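Local coordinates for HD domain-containing protein (Aquifex aeolicus, PDB 2HEK) that is of unknown function but binds GDP and zinc at separate sites and, as an HD-domain protein, may act as a dGTPase, at residues Y10-G16 / L56-I61; L22-F28 / L82-L86; F108-V112 / F246-F252. The contacts are given in a common frame with arbitrary orientation. Numbering follows the deposited sequence.

Contact 1: residues Y10-G16 / L56-I61; sequences YGFVRVG and LGVYHI
The N-terminal beta hairpin of this HD-domain protein, strands 2-7 and 11-16, lies across helix 51-69, whose earlier turn carries the zinc ligand His54. Strand 11-16 and helix 56-61 cross almost at right angles, 81° between their directions with axes 8.6 Å apart, and Val13 and His60 have the closest CA atoms, 6.1 Å. Where the strand begins, Tyr10 and Gly11 both face Asp7 in a classic beta bulge; Gly11, at phi 95° and psi -85°, adopts a backbone in which a CB would collide with the preceding carbonyl. Tyr10 (chi1 m) lays one ring face over His60, CG to CD2 3.4 Å, planes oblique at 39°. The same ring passes Gly57, CE1 to CA 3.8 Å, whose lack of a side chain lets it come so close, and Ile61, CE2 to CD1 3.7 Å. Val13 (t), a compact branched residue that fits between strand and helix, presses its CG1 against the Leu56 carbonyl O, 3.7 Å, and His60 CB, 3.8 Å. Tyr59 (t) reaches obliquely to the C-terminal end of the strand, its ring edge meeting Arg14 O, 3.3 Å from CE1; Val15 CG2 lies 4.0 Å from the same CE1, and Gly16 N, at the N-cap of the next helix, donates a weak 3.4 Å hydrogen bond to Tyr59 OH, which is also weakly bonded to Lys78. A water links Arg14 O (3.0 Å) to His60 ND1 (2.9 Å). Strand 2-7 pairs with this strand, Tyr10 OH reaches Asp164 on helix 160-173, and helices 17-23 and 74-82 close around Val15, Leu56 and Tyr59.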
loop_
_atom_site.group_PDB
_atom_site.type_symbol
_atom_site.label_atom_id
_atom_site.label_comp_id
_atom_site.label_asym_id
_atom_site.label_seq_id
_atom_site.Cartn_x
_atom_site.Cartn_y
_atom_site.Cartn_z
ATOM N N TYR A 10 2.580 -0.253 -12.111
ATOM C CA TYR A 10 1.475 -1.011 -12.733
ATOM C C TYR A 10 1.633 -2.501 -12.596
ATOM O O TYR A 10 0.729 -3.235 -12.947
ATOM C CB TYR A 10 1.398 -0.685 -14.246
ATOM C CG TYR A 10 1.194 0.791 -14.476
ATOM C CD1 TYR A 10 2.115 1.525 -15.229
ATOM C CD2 TYR A 10 0.109 1.467 -13.893
ATOM C CE1 TYR A 10 1.953 2.899 -15.422
ATOM C CE2 TYR A 10 -0.051 2.857 -14.075
ATOM C CZ TYR A 10 0.855 3.540 -14.851
ATOM O OH TYR A 10 0.701 4.878 -15.052
ATOM N N GLY A 11 2.787 -2.952 -12.118
ATOM C CA GLY A 11 3.116 -4.388 -12.132
ATOM C C GLY A 11 3.941 -4.686 -13.383
ATOM O O GLY A 11 5.181 -4.701 -13.346
ATOM N N PHE A 12 3.269 -4.913 -14.497
ATOM C CA PHE A 12 3.969 -5.125 -15.798
ATOM C C PHE A 12 3.289 -4.303 -16.867
ATOM O O PHE A 12 2.084 -4.099 -16.793
ATOM C CB PHE A 12 3.946 -6.606 -16.184
ATOM C CG PHE A 12 4.847 -7.448 -15.337
ATOM C CD1 PHE A 12 6.185 -7.655 -15.711
ATOM C CD2 PHE A 12 4.391 -7.998 -14.143
ATOM C CE1 PHE A 12 7.030 -8.424 -14.925
ATOM C CE2 PHE A 12 5.249 -8.762 -13.338
ATOM C CZ PHE A 12 6.563 -8.965 -13.733
ATOM N N VAL A 13 4.060 -3.784 -17.818
ATOM C CA VAL A 13 3.491 -3.186 -19.030
ATOM C C VAL A 13 3.742 -4.131 -20.226
ATOM O O VAL A 13 4.879 -4.486 -20.516
ATOM C CB VAL A 13 4.087 -1.790 -19.280
ATOM C CG1 VAL A 13 3.644 -1.217 -20.664
ATOM C CG2 VAL A 13 3.699 -0.849 -18.081
ATOM N N ARG A 14 2.661 -4.546 -20.881
ATOM C CA ARG A 14 2.739 -5.476 -21.986
ATOM C C ARG A 14 2.765 -4.648 -23.248
ATOM O O ARG A 14 1.916 -3.782 -23.431
ATOM C CB ARG A 14 1.511 -6.392 -21.985
ATOM C CG ARG A 14 1.558 -7.466 -20.907
ATOM C CD ARG A 14 0.305 -8.348 -20.916
ATOM N NE ARG A 14 0.074 -9.000 -22.220
ATOM C CZ ARG A 14 0.315 -10.285 -22.476
ATOM N NH1 ARG A 14 0.803 -11.074 -21.530
ATOM N NH2 ARG A 14 0.055 -10.792 -23.676
ATOM N N VAL A 15 3.744 -4.898 -24.103
ATOM C CA VAL A 15 3.896 -4.189 -25.358
ATOM C C VAL A 15 3.926 -5.169 -26.556
ATOM O O VAL A 15 4.651 -6.166 -26.520
ATOM C CB VAL A 15 5.217 -3.375 -25.356
ATOM C CG1 VAL A 15 5.340 -2.531 -26.627
ATOM C CG2 VAL A 15 5.280 -2.436 -24.106
ATOM N N GLY A 16 3.169 -4.854 -27.613
ATOM C CA GLY A 16 3.134 -5.634 -28.853
ATOM C C GLY A 16 4.292 -5.338 -29.787
ATOM O O GLY A 16 5.181 -4.557 -29.463
ATOM N N LEU A 56 6.469 4.427 -21.579
ATOM C CA LEU A 56 5.885 3.069 -21.471
ATOM C C LEU A 56 4.624 3.121 -20.648
ATOM O O LEU A 56 3.639 2.466 -20.954
ATOM C CB LEU A 56 6.887 2.091 -20.794
ATOM C CG LEU A 56 8.193 1.725 -21.519
ATOM C CD1 LEU A 56 8.955 0.593 -20.821
ATOM C CD2 LEU A 56 7.854 1.279 -22.907
ATOM N N GLY A 57 4.651 3.931 -19.595
ATOM C CA GLY A 57 3.477 4.126 -18.732
ATOM C C GLY A 57 2.345 4.814 -19.470
ATOM O O GLY A 57 1.180 4.437 -19.330
ATOM N N VAL A 58 2.671 5.831 -20.269
ATOM C CA VAL A 58 1.617 6.493 -21.101
ATOM C C VAL A 58 0.957 5.499 -22.090
ATOM O O VAL A 58 -0.282 5.418 -22.205
ATOM C CB VAL A 58 2.167 7.728 -21.828
ATOM C CG1 VAL A 58 1.065 8.358 -22.712
ATOM C CG2 VAL A 58 2.664 8.778 -20.819
ATOM N N TYR A 59 1.793 4.727 -22.786
ATOM C CA TYR A 59 1.315 3.637 -23.637
ATOM C C TYR A 59 0.355 2.716 -22.849
ATOM O O TYR A 59 -0.711 2.399 -23.325
ATOM C CB TYR A 59 2.496 2.846 -24.162
ATOM C CG TYR A 59 2.187 1.556 -24.900
ATOM C CD1 TYR A 59 1.997 0.339 -24.208
ATOM C CD2 TYR A 59 2.145 1.539 -26.308
ATOM C CE1 TYR A 59 1.715 -0.878 -24.924
ATOM C CE2 TYR A 59 1.892 0.351 -27.019
ATOM C CZ TYR A 59 1.683 -0.850 -26.329
ATOM O OH TYR A 59 1.424 -2.000 -27.063
ATOM N N HIS A 60 0.736 2.294 -21.649
ATOM C CA HIS A 60 -0.096 1.391 -20.838
ATOM C C HIS A 60 -1.410 2.042 -20.372
ATOM O O HIS A 60 -2.506 1.432 -20.462
ATOM C CB HIS A 60 0.740 0.952 -19.618
ATOM C CG HIS A 60 -0.040 0.171 -18.617
ATOM N ND1 HIS A 60 -0.388 -1.146 -18.815
ATOM C CD2 HIS A 60 -0.552 0.523 -17.412
ATOM C CE1 HIS A 60 -1.083 -1.575 -17.770
ATOM N NE2 HIS A 60 -1.187 -0.583 -16.904
ATOM N N ILE A 61 -1.345 3.284 -19.885
ATOM C CA ILE A 61 -2.578 3.978 -19.487
ATOM C C ILE A 61 -3.493 4.279 -20.692
ATOM O O ILE A 61 -4.717 4.152 -20.592
ATOM C CB ILE A 61 -2.291 5.286 -18.675
ATOM C CG1 ILE A 61 -1.679 4.903 -17.336
ATOM C CG2 ILE A 61 -3.612 6.099 -18.401
ATOM C CD1 ILE A 61 -2.659 4.131 -16.405
HETATM O O HOH W 1 0.165 -2.284 -21.472
#

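Contact 2: residues L22-F28 / L82-L86. With GDP (guanosine-5'-diphosphate), chain H.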
loop_
_atom_site.group_PDB
_atom_site.type_symbol
_atom_site.label_atom_id
_atom_site.label_comp_id
_atom_site.label_asym_id
_atom_site.label_seq_id
_atom_site.Cartn_x
_atom_site.Cartn_y
_atom_site.Cartn_z
ATOM N N LEU A 22 9.591 0.273 -32.030
ATOM C CA LEU A 22 9.779 1.691 -31.687
ATOM C C LEU A 22 10.629 1.869 -30.438
ATOM O O LEU A 22 11.529 2.713 -30.395
ATOM C CB LEU A 22 8.410 2.369 -31.539
ATOM C CG LEU A 22 7.587 2.492 -32.835
ATOM C CD1 LEU A 22 6.110 2.728 -32.497
ATOM C CD2 LEU A 22 8.146 3.624 -33.735
ATOM N N ILE A 23 10.341 1.081 -29.404
ATOM C CA ILE A 23 11.138 1.153 -28.167
ATOM C C ILE A 23 12.634 0.900 -28.408
ATOM O O ILE A 23 13.501 1.584 -27.844
ATOM C CB ILE A 23 10.581 0.183 -27.128
ATOM C CG1 ILE A 23 9.258 0.740 -26.638
ATOM C CG2 ILE A 23 11.555 -0.009 -25.972
ATOM C CD1 ILE A 23 8.406 -0.297 -25.979
ATOM N N ASP A 24 12.929 -0.062 -29.271
ATOM C CA ASP A 24 14.310 -0.403 -29.578
ATOM C C ASP A 24 15.059 0.620 -30.449
ATOM O O ASP A 24 16.277 0.545 -30.581
ATOM C CB ASP A 24 14.374 -1.828 -30.153
ATOM C CG ASP A 24 13.983 -2.888 -29.110
ATOM O OD1 ASP A 24 14.324 -2.709 -27.920
ATOM O OD2 ASP A 24 13.309 -3.884 -29.465
ATOM N N SER A 25 14.369 1.596 -31.012
ATOM C CA SER A 25 15.077 2.597 -31.873
ATOM C C SER A 25 15.882 3.569 -31.046
ATOM O O SER A 25 15.570 3.802 -29.865
ATOM C CB SER A 25 14.082 3.351 -32.744
ATOM O OG SER A 25 13.293 4.214 -31.946
ATOM N N PHE A 26 16.931 4.137 -31.640
ATOM C CA PHE A 26 17.784 5.095 -30.957
ATOM C C PHE A 26 17.050 6.344 -30.418
ATOM O O PHE A 26 17.334 6.775 -29.314
ATOM C CB PHE A 26 18.971 5.499 -31.855
ATOM C CG PHE A 26 19.770 6.665 -31.333
ATOM C CD1 PHE A 26 20.956 6.454 -30.623
ATOM C CD2 PHE A 26 19.362 7.972 -31.574
ATOM C CE1 PHE A 26 21.712 7.542 -30.142
ATOM C CE2 PHE A 26 20.098 9.067 -31.085
ATOM C CZ PHE A 26 21.270 8.853 -30.370
ATOM N N PRO A 27 16.139 6.964 -31.201
ATOM C CA PRO A 27 15.457 8.144 -30.606
ATOM C C PRO A 27 14.594 7.816 -29.363
ATOM O O PRO A 27 14.433 8.668 -28.482
ATOM C CB PRO A 27 14.568 8.648 -31.744
ATOM C CG PRO A 27 15.252 8.110 -33.019
ATOM C CD PRO A 27 15.724 6.742 -32.601
ATOM N N PHE A 28 14.055 6.605 -29.288
ATOM C CA PHE A 28 13.324 6.215 -28.084
ATOM C C PHE A 28 14.297 5.873 -26.948
ATOM O O PHE A 28 14.090 6.276 -25.793
ATOM C CB PHE A 28 12.318 5.084 -28.344
ATOM C CG PHE A 28 11.323 4.896 -27.227
ATOM C CD1 PHE A 28 10.073 5.527 -27.277
ATOM C CD2 PHE A 28 11.619 4.096 -26.133
ATOM C CE1 PHE A 28 9.157 5.387 -26.234
ATOM C CE2 PHE A 28 10.680 3.913 -25.090
ATOM C CZ PHE A 28 9.455 4.559 -25.144
ATOM N N LEU A 82 2.764 6.427 -26.724
ATOM C CA LEU A 82 4.165 5.984 -26.650
ATOM C C LEU A 82 5.218 7.008 -27.143
ATOM O O LEU A 82 6.286 7.176 -26.512
ATOM C CB LEU A 82 4.305 4.651 -27.401
ATOM C CG LEU A 82 5.648 3.911 -27.254
ATOM C CD1 LEU A 82 5.841 3.354 -25.801
ATOM C CD2 LEU A 82 5.777 2.769 -28.311
ATOM N N LEU A 83 4.914 7.733 -28.237
ATOM C CA LEU A 83 5.925 8.595 -28.859
ATOM C C LEU A 83 5.806 10.050 -28.434
ATOM O O LEU A 83 6.534 10.911 -28.922
ATOM C CB LEU A 83 5.829 8.468 -30.391
ATOM C CG LEU A 83 5.939 7.016 -30.895
ATOM C CD1 LEU A 83 5.773 6.973 -32.397
ATOM C CD2 LEU A 83 7.284 6.381 -30.505
ATOM N N HIS A 84 4.885 10.310 -27.505
ATOM C CA HIS A 84 4.558 11.668 -27.086
ATOM C C HIS A 84 5.743 12.496 -26.627
ATOM O O HIS A 84 5.735 13.696 -26.786
ATOM C CB HIS A 84 3.520 11.648 -25.966
ATOM C CG HIS A 84 2.934 12.996 -25.673
ATOM N ND1 HIS A 84 3.296 13.742 -24.571
ATOM C CD2 HIS A 84 2.021 13.739 -26.344
ATOM C CE1 HIS A 84 2.628 14.886 -24.572
ATOM N NE2 HIS A 84 1.845 14.906 -25.636
ATOM N N ASP A 85 6.742 11.859 -26.018
ATOM C CA ASP A 85 7.930 12.533 -25.493
ATOM C C ASP A 85 9.183 12.547 -26.408
ATOM O O ASP A 85 10.248 13.014 -25.980
ATOM C CB ASP A 85 8.336 11.851 -24.165
ATOM C CG ASP A 85 7.629 12.421 -22.943
ATOM O OD1 ASP A 85 6.614 13.132 -23.053
ATOM O OD2 ASP A 85 8.114 12.156 -21.826
ATOM N N LEU A 86 9.093 12.051 -27.637
ATOM C CA LEU A 86 10.301 11.929 -28.479
ATOM C C LEU A 86 11.049 13.244 -28.671
ATOM O O LEU A 86 12.282 13.258 -28.786
ATOM C CB LEU A 86 9.974 11.338 -29.840
ATOM C CG LEU A 86 9.612 9.859 -29.963
ATOM C CD1 LEU A 86 9.265 9.582 -31.434
ATOM C CD2 LEU A 86 10.780 8.995 -29.563
HETATM P PB GDP H . 15.215 -12.056 -23.984
HETATM O O1B GDP H . 15.350 -12.673 -22.603
HETATM O O2B GDP H . 15.241 -13.162 -25.023
HETATM O O3B GDP H . 13.884 -11.330 -24.086
HETATM O O3A GDP H . 16.451 -11.033 -24.259
HETATM P PA GDP H . 16.325 -9.422 -24.096
HETATM O O1A GDP H . 15.247 -8.859 -25.003
HETATM O O2A GDP H . 17.634 -8.709 -24.350
HETATM O "O5'" GDP H . 15.908 -9.273 -22.545
HETATM C "C5'" GDP H . 15.634 -8.011 -21.954
HETATM C "C4'" GDP H . 14.301 -8.112 -21.229
HETATM O "O4'" GDP H . 14.196 -6.975 -20.377
HETATM C "C3'" GDP H . 13.105 -8.081 -22.183
HETATM O "O3'" GDP H . 12.404 -9.333 -22.221
HETATM C "C2'" GDP H . 12.214 -6.961 -21.667
HETATM O "O2'" GDP H . 11.119 -7.508 -20.931
HETATM C "C1'" GDP H . 13.089 -6.141 -20.723
HETATM N N9 GDP H . 13.573 -4.856 -21.322
HETATM C C8 GDP H . 13.873 -3.741 -20.619
HETATM N N7 GDP H . 14.283 -2.715 -21.414
HETATM C C5 GDP H . 14.248 -3.169 -22.682
HETATM C C6 GDP H . 14.547 -2.621 -24.026
HETATM O O6 GDP H . 14.952 -1.462 -24.170
HETATM N N1 GDP H . 14.378 -3.418 -25.090
HETATM C C2 GDP H . 13.955 -4.699 -24.995
HETATM N N2 GDP H . 13.813 -5.444 -26.118
HETATM N N3 GDP H . 13.665 -5.274 -23.799
HETATM C C4 GDP H . 13.786 -4.579 -22.624
HETATM O O HOH W 2 14.283 11.358 -28.839
#
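Phe28 overlaps three leucines of segment 82-86 with its ring: CZ lies 3.9 Å from Leu82 CD1, while Phe28 CD1 is 4.4 Å from Leu83 CD2 and 4.2 Å from Leu86 CD2. Its edge meets the Leu82 carbonyl, with CE1 3.4 Å from O. A flat, wide side chain suits this place because it spans all three branched ones. Leu22 and Ile23 extend the apolar layer; Leu22 CB and Ile23 CG1 approach Leu82 CD2 at 4.2 and 4.4 Å, and Leu22 CD1 meets Leu83 CD1 at 4.3 Å. On the side of Leu86, Pro27 adds its ring, CB to CD2 4.4 Å, and no direct hydrogen bond joins the segments. Instead one water donates to Pro27 O at 2.7 Å and to Leu86 O at 2.8 Å. Ser25, the N-cap of helix 26-29, ties back to the helix before it, its OG donating to Leu22 O at 2.8 Å, and the proline follows in the first turn, where its lack of an NH costs nothing.

This leucine-rich packing lies between two sites. Asp24 receives the guanine edge of GDP, OD1 accepting from N1 at 2.9 Å and weakly from N2 at 3.3 Å. The type I turn from Leu83 to Leu86 holds His84 and Asp85, consistent with the His-Asp pair that gives HD domains their name; Asp85, a zinc ligand, also forms a salt bridge with Arg51. Helix 117-123 covers Leu22, helix 51-69 packs against Ile23 and Phe28, and helix 108-115 lies against Pro27 and Leu86.

Contact 3: residues F108-V112 / F246-F252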
loop_
_atom_site.group_PDB
_atom_site.type_symbol
_atom_site.label_atom_id
_atom_site.label_comp_id
_atom_site.label_asym_id
_atom_site.label_seq_id
_atom_site.Cartn_x
_atom_site.Cartn_y
_atom_site.Cartn_z
ATOM N N PHE A 108 9.706 19.567 -32.212
ATOM C CA PHE A 108 10.746 18.534 -32.277
ATOM C C PHE A 108 10.194 17.104 -32.230
ATOM O O PHE A 108 10.817 16.197 -32.765
ATOM C CB PHE A 108 11.816 18.750 -31.213
ATOM C CG PHE A 108 12.867 19.741 -31.614
ATOM C CD1 PHE A 108 12.732 21.084 -31.293
ATOM C CD2 PHE A 108 13.978 19.336 -32.345
ATOM C CE1 PHE A 108 13.713 22.013 -31.684
ATOM C CE2 PHE A 108 14.951 20.247 -32.734
ATOM C CZ PHE A 108 14.818 21.589 -32.398
ATOM N N THR A 109 9.021 16.907 -31.624
ATOM C CA THR A 109 8.382 15.575 -31.635
ATOM C C THR A 109 8.021 15.172 -33.046
ATOM O O THR A 109 8.232 14.032 -33.419
ATOM C CB THR A 109 7.137 15.496 -30.734
ATOM O OG1 THR A 109 7.542 15.706 -29.378
ATOM C CG2 THR A 109 6.479 14.134 -30.829
ATOM N N GLU A 110 7.446 16.106 -33.812
ATOM C CA GLU A 110 7.122 15.859 -35.212
ATOM C C GLU A 110 8.395 15.613 -35.998
ATOM O O GLU A 110 8.436 14.672 -36.780
ATOM C CB GLU A 110 6.280 17.000 -35.861
ATOM C CG GLU A 110 6.008 16.764 -37.381
ATOM C CD GLU A 110 5.041 17.810 -37.979
ATOM O OE1 GLU A 110 4.729 18.770 -37.272
ATOM O OE2 GLU A 110 4.586 17.675 -39.136
ATOM N N ARG A 111 9.449 16.401 -35.780
ATOM C CA ARG A 111 10.705 16.223 -36.482
ATOM C C ARG A 111 11.353 14.859 -36.238
ATOM O O ARG A 111 11.833 14.228 -37.176
ATOM C CB ARG A 111 11.682 17.348 -36.084
ATOM C CG ARG A 111 11.266 18.723 -36.571
ATOM C CD ARG A 111 12.428 19.693 -36.568
ATOM N NE ARG A 111 13.531 19.209 -37.399
ATOM C CZ ARG A 111 14.771 19.678 -37.337
ATOM N NH1 ARG A 111 15.061 20.656 -36.487
ATOM N NH2 ARG A 111 15.704 19.186 -38.129
ATOM N N VAL A 112 11.356 14.417 -34.986
ATOM C CA VAL A 112 11.955 13.121 -34.620
ATOM C C VAL A 112 11.158 11.958 -35.285
ATOM O O VAL A 112 11.727 11.007 -35.803
ATOM C CB VAL A 112 12.115 12.950 -33.084
ATOM C CG1 VAL A 112 12.550 11.538 -32.731
ATOM C CG2 VAL A 112 13.122 13.954 -32.537
ATOM N N PHE A 246 20.058 23.483 -35.310
ATOM C CA PHE A 246 19.209 22.278 -35.212
ATOM C C PHE A 246 18.645 21.789 -36.549
ATOM O O PHE A 246 17.758 20.935 -36.573
ATOM C CB PHE A 246 18.099 22.485 -34.167
ATOM C CG PHE A 246 18.607 22.506 -32.748
ATOM C CD1 PHE A 246 18.486 23.644 -31.968
ATOM C CD2 PHE A 246 19.231 21.389 -32.201
ATOM C CE1 PHE A 246 18.966 23.659 -30.658
ATOM C CE2 PHE A 246 19.712 21.404 -30.905
ATOM C CZ PHE A 246 19.583 22.536 -30.138
ATOM N N THR A 247 19.160 22.325 -37.658
ATOM C CA THR A 247 18.762 21.826 -38.977
ATOM C C THR A 247 19.061 20.328 -39.114
ATOM O O THR A 247 18.253 19.591 -39.678
ATOM C CB THR A 247 19.335 22.658 -40.183
ATOM O OG1 THR A 247 20.766 22.670 -40.158
ATOM C CG2 THR A 247 18.805 24.102 -40.151
ATOM N N ASP A 248 20.203 19.883 -38.588
ATOM C CA ASP A 248 20.477 18.445 -38.451
ATOM C C ASP A 248 19.843 17.915 -37.136
ATOM O O ASP A 248 20.203 18.367 -36.043
ATOM C CB ASP A 248 21.983 18.178 -38.451
ATOM C CG ASP A 248 22.322 16.696 -38.542
ATOM O OD1 ASP A 248 21.407 15.868 -38.760
ATOM O OD2 ASP A 248 23.516 16.345 -38.401
ATOM N N ILE A 249 18.905 16.971 -37.267
ATOM C CA ILE A 249 18.134 16.427 -36.123
ATOM C C ILE A 249 19.015 15.688 -35.109
ATOM O O ILE A 249 18.650 15.566 -33.933
ATOM C CB ILE A 249 16.933 15.531 -36.587
ATOM C CG1 ILE A 249 15.933 15.261 -35.447
ATOM C CG2 ILE A 249 17.414 14.223 -37.217
ATOM C CD1 ILE A 249 15.126 16.445 -35.052
ATOM N N ASN A 250 20.171 15.207 -35.568
ATOM C CA ASN A 250 21.132 14.540 -34.702
ATOM C C ASN A 250 21.712 15.454 -33.633
ATOM O O ASN A 250 22.142 14.976 -32.580
ATOM C CB ASN A 250 22.251 13.898 -35.514
ATOM C CG ASN A 250 21.765 12.745 -36.353
ATOM O OD1 ASN A 250 20.835 12.017 -35.973
ATOM N ND2 ASN A 250 22.384 12.569 -37.518
ATOM N N ASN A 251 21.717 16.759 -33.891
ATOM C CA ASN A 251 22.175 17.725 -32.891
ATOM C C ASN A 251 21.141 17.913 -31.788
ATOM O O ASN A 251 21.472 18.343 -30.684
ATOM C CB ASN A 251 22.514 19.073 -33.527
ATOM C CG ASN A 251 23.848 19.058 -34.258
ATOM O OD1 ASN A 251 24.797 18.398 -33.833
ATOM N ND2 ASN A 251 23.922 19.785 -35.367
ATOM N N PHE A 252 19.878 17.634 -32.099
ATOM C CA PHE A 252 18.873 17.566 -31.049
ATOM C C PHE A 252 19.026 16.233 -30.314
ATOM O O PHE A 252 19.132 16.229 -29.106
ATOM C CB PHE A 252 17.456 17.734 -31.589
ATOM C CG PHE A 252 16.406 17.366 -30.590
ATOM C CD1 PHE A 252 16.054 18.256 -29.582
ATOM C CD2 PHE A 252 15.820 16.113 -30.618
ATOM C CE1 PHE A 252 15.108 17.907 -28.624
ATOM C CE2 PHE A 252 14.877 15.751 -29.659
ATOM C CZ PHE A 252 14.522 16.650 -28.667
#
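Three aromatic rings shape this junction. Phe108 is the bump: its ring enters the hollow bordered by Phe246, Ile249 and Phe252. It turns one face to Phe252 in an offset stack, centroids 4.7 Å apart and planes at 24°, and points its edge at the face of Phe246 in a T-shaped pair, 5.6 Å and 84°. Phe108 CZ also touches Phe246 CB at 3.8 Å. Ile249 is the reciprocal bump. Its CD1 pushes between helix side chains, 4.1 Å from Phe108 CD2, 3.7 Å from Arg111 CB and 4.1 Å from Val112 CG2, a slim tip that slots between the ring edge of Phe108, Arg111 CB and Val112. Val112, a turn beyond Phe108, rests CG2 against Phe252 CE2 at 3.8 Å.

The contact joins helix 108-115 of the HD domain to the start of helix 250-253 in the HD-associated region. Here the chain bends between helices, and Asp248 OD1 accepts a weak capping bond from Asn250 N at 3.5 Å. The bend exposes two carbonyls to Arg111, a residue long enough to reach them across the packing: NH1 donates to Phe246 O at 2.7 Å, and NH2 gives weak bonds to Phe246 O at 3.1 Å and Thr247 O at 3.0 Å. Ile249 CD1 sits over one face of the guanidinium, whose charge is also met by Glu102 and Glu115. Leu98 of helix 95-98 packs on both Phe246 and Phe252.

In the fold
From the N terminus, the hairpin strand 11-16 runs straight into helix 17-23, so the first segment of contact 2 follows that of contact 1 within a few residues. The chain then reaches helix 51-69, closing contact 1, and residues 82-86, closing contact 2; the two closures cross and touch, Ile23 packing on both Val15 and Leu56. Contact 3 begins only afterwards, at helix 108-115, and closes after 133 intervening residues, bringing the HD-associated region back to the HD domain. It abuts contact 2, where Pro27 meets Val112 and Leu86 O meets Phe252, but does not touch contact 1. Contact 2 thus bridges the hairpin end to the contact 3 junction.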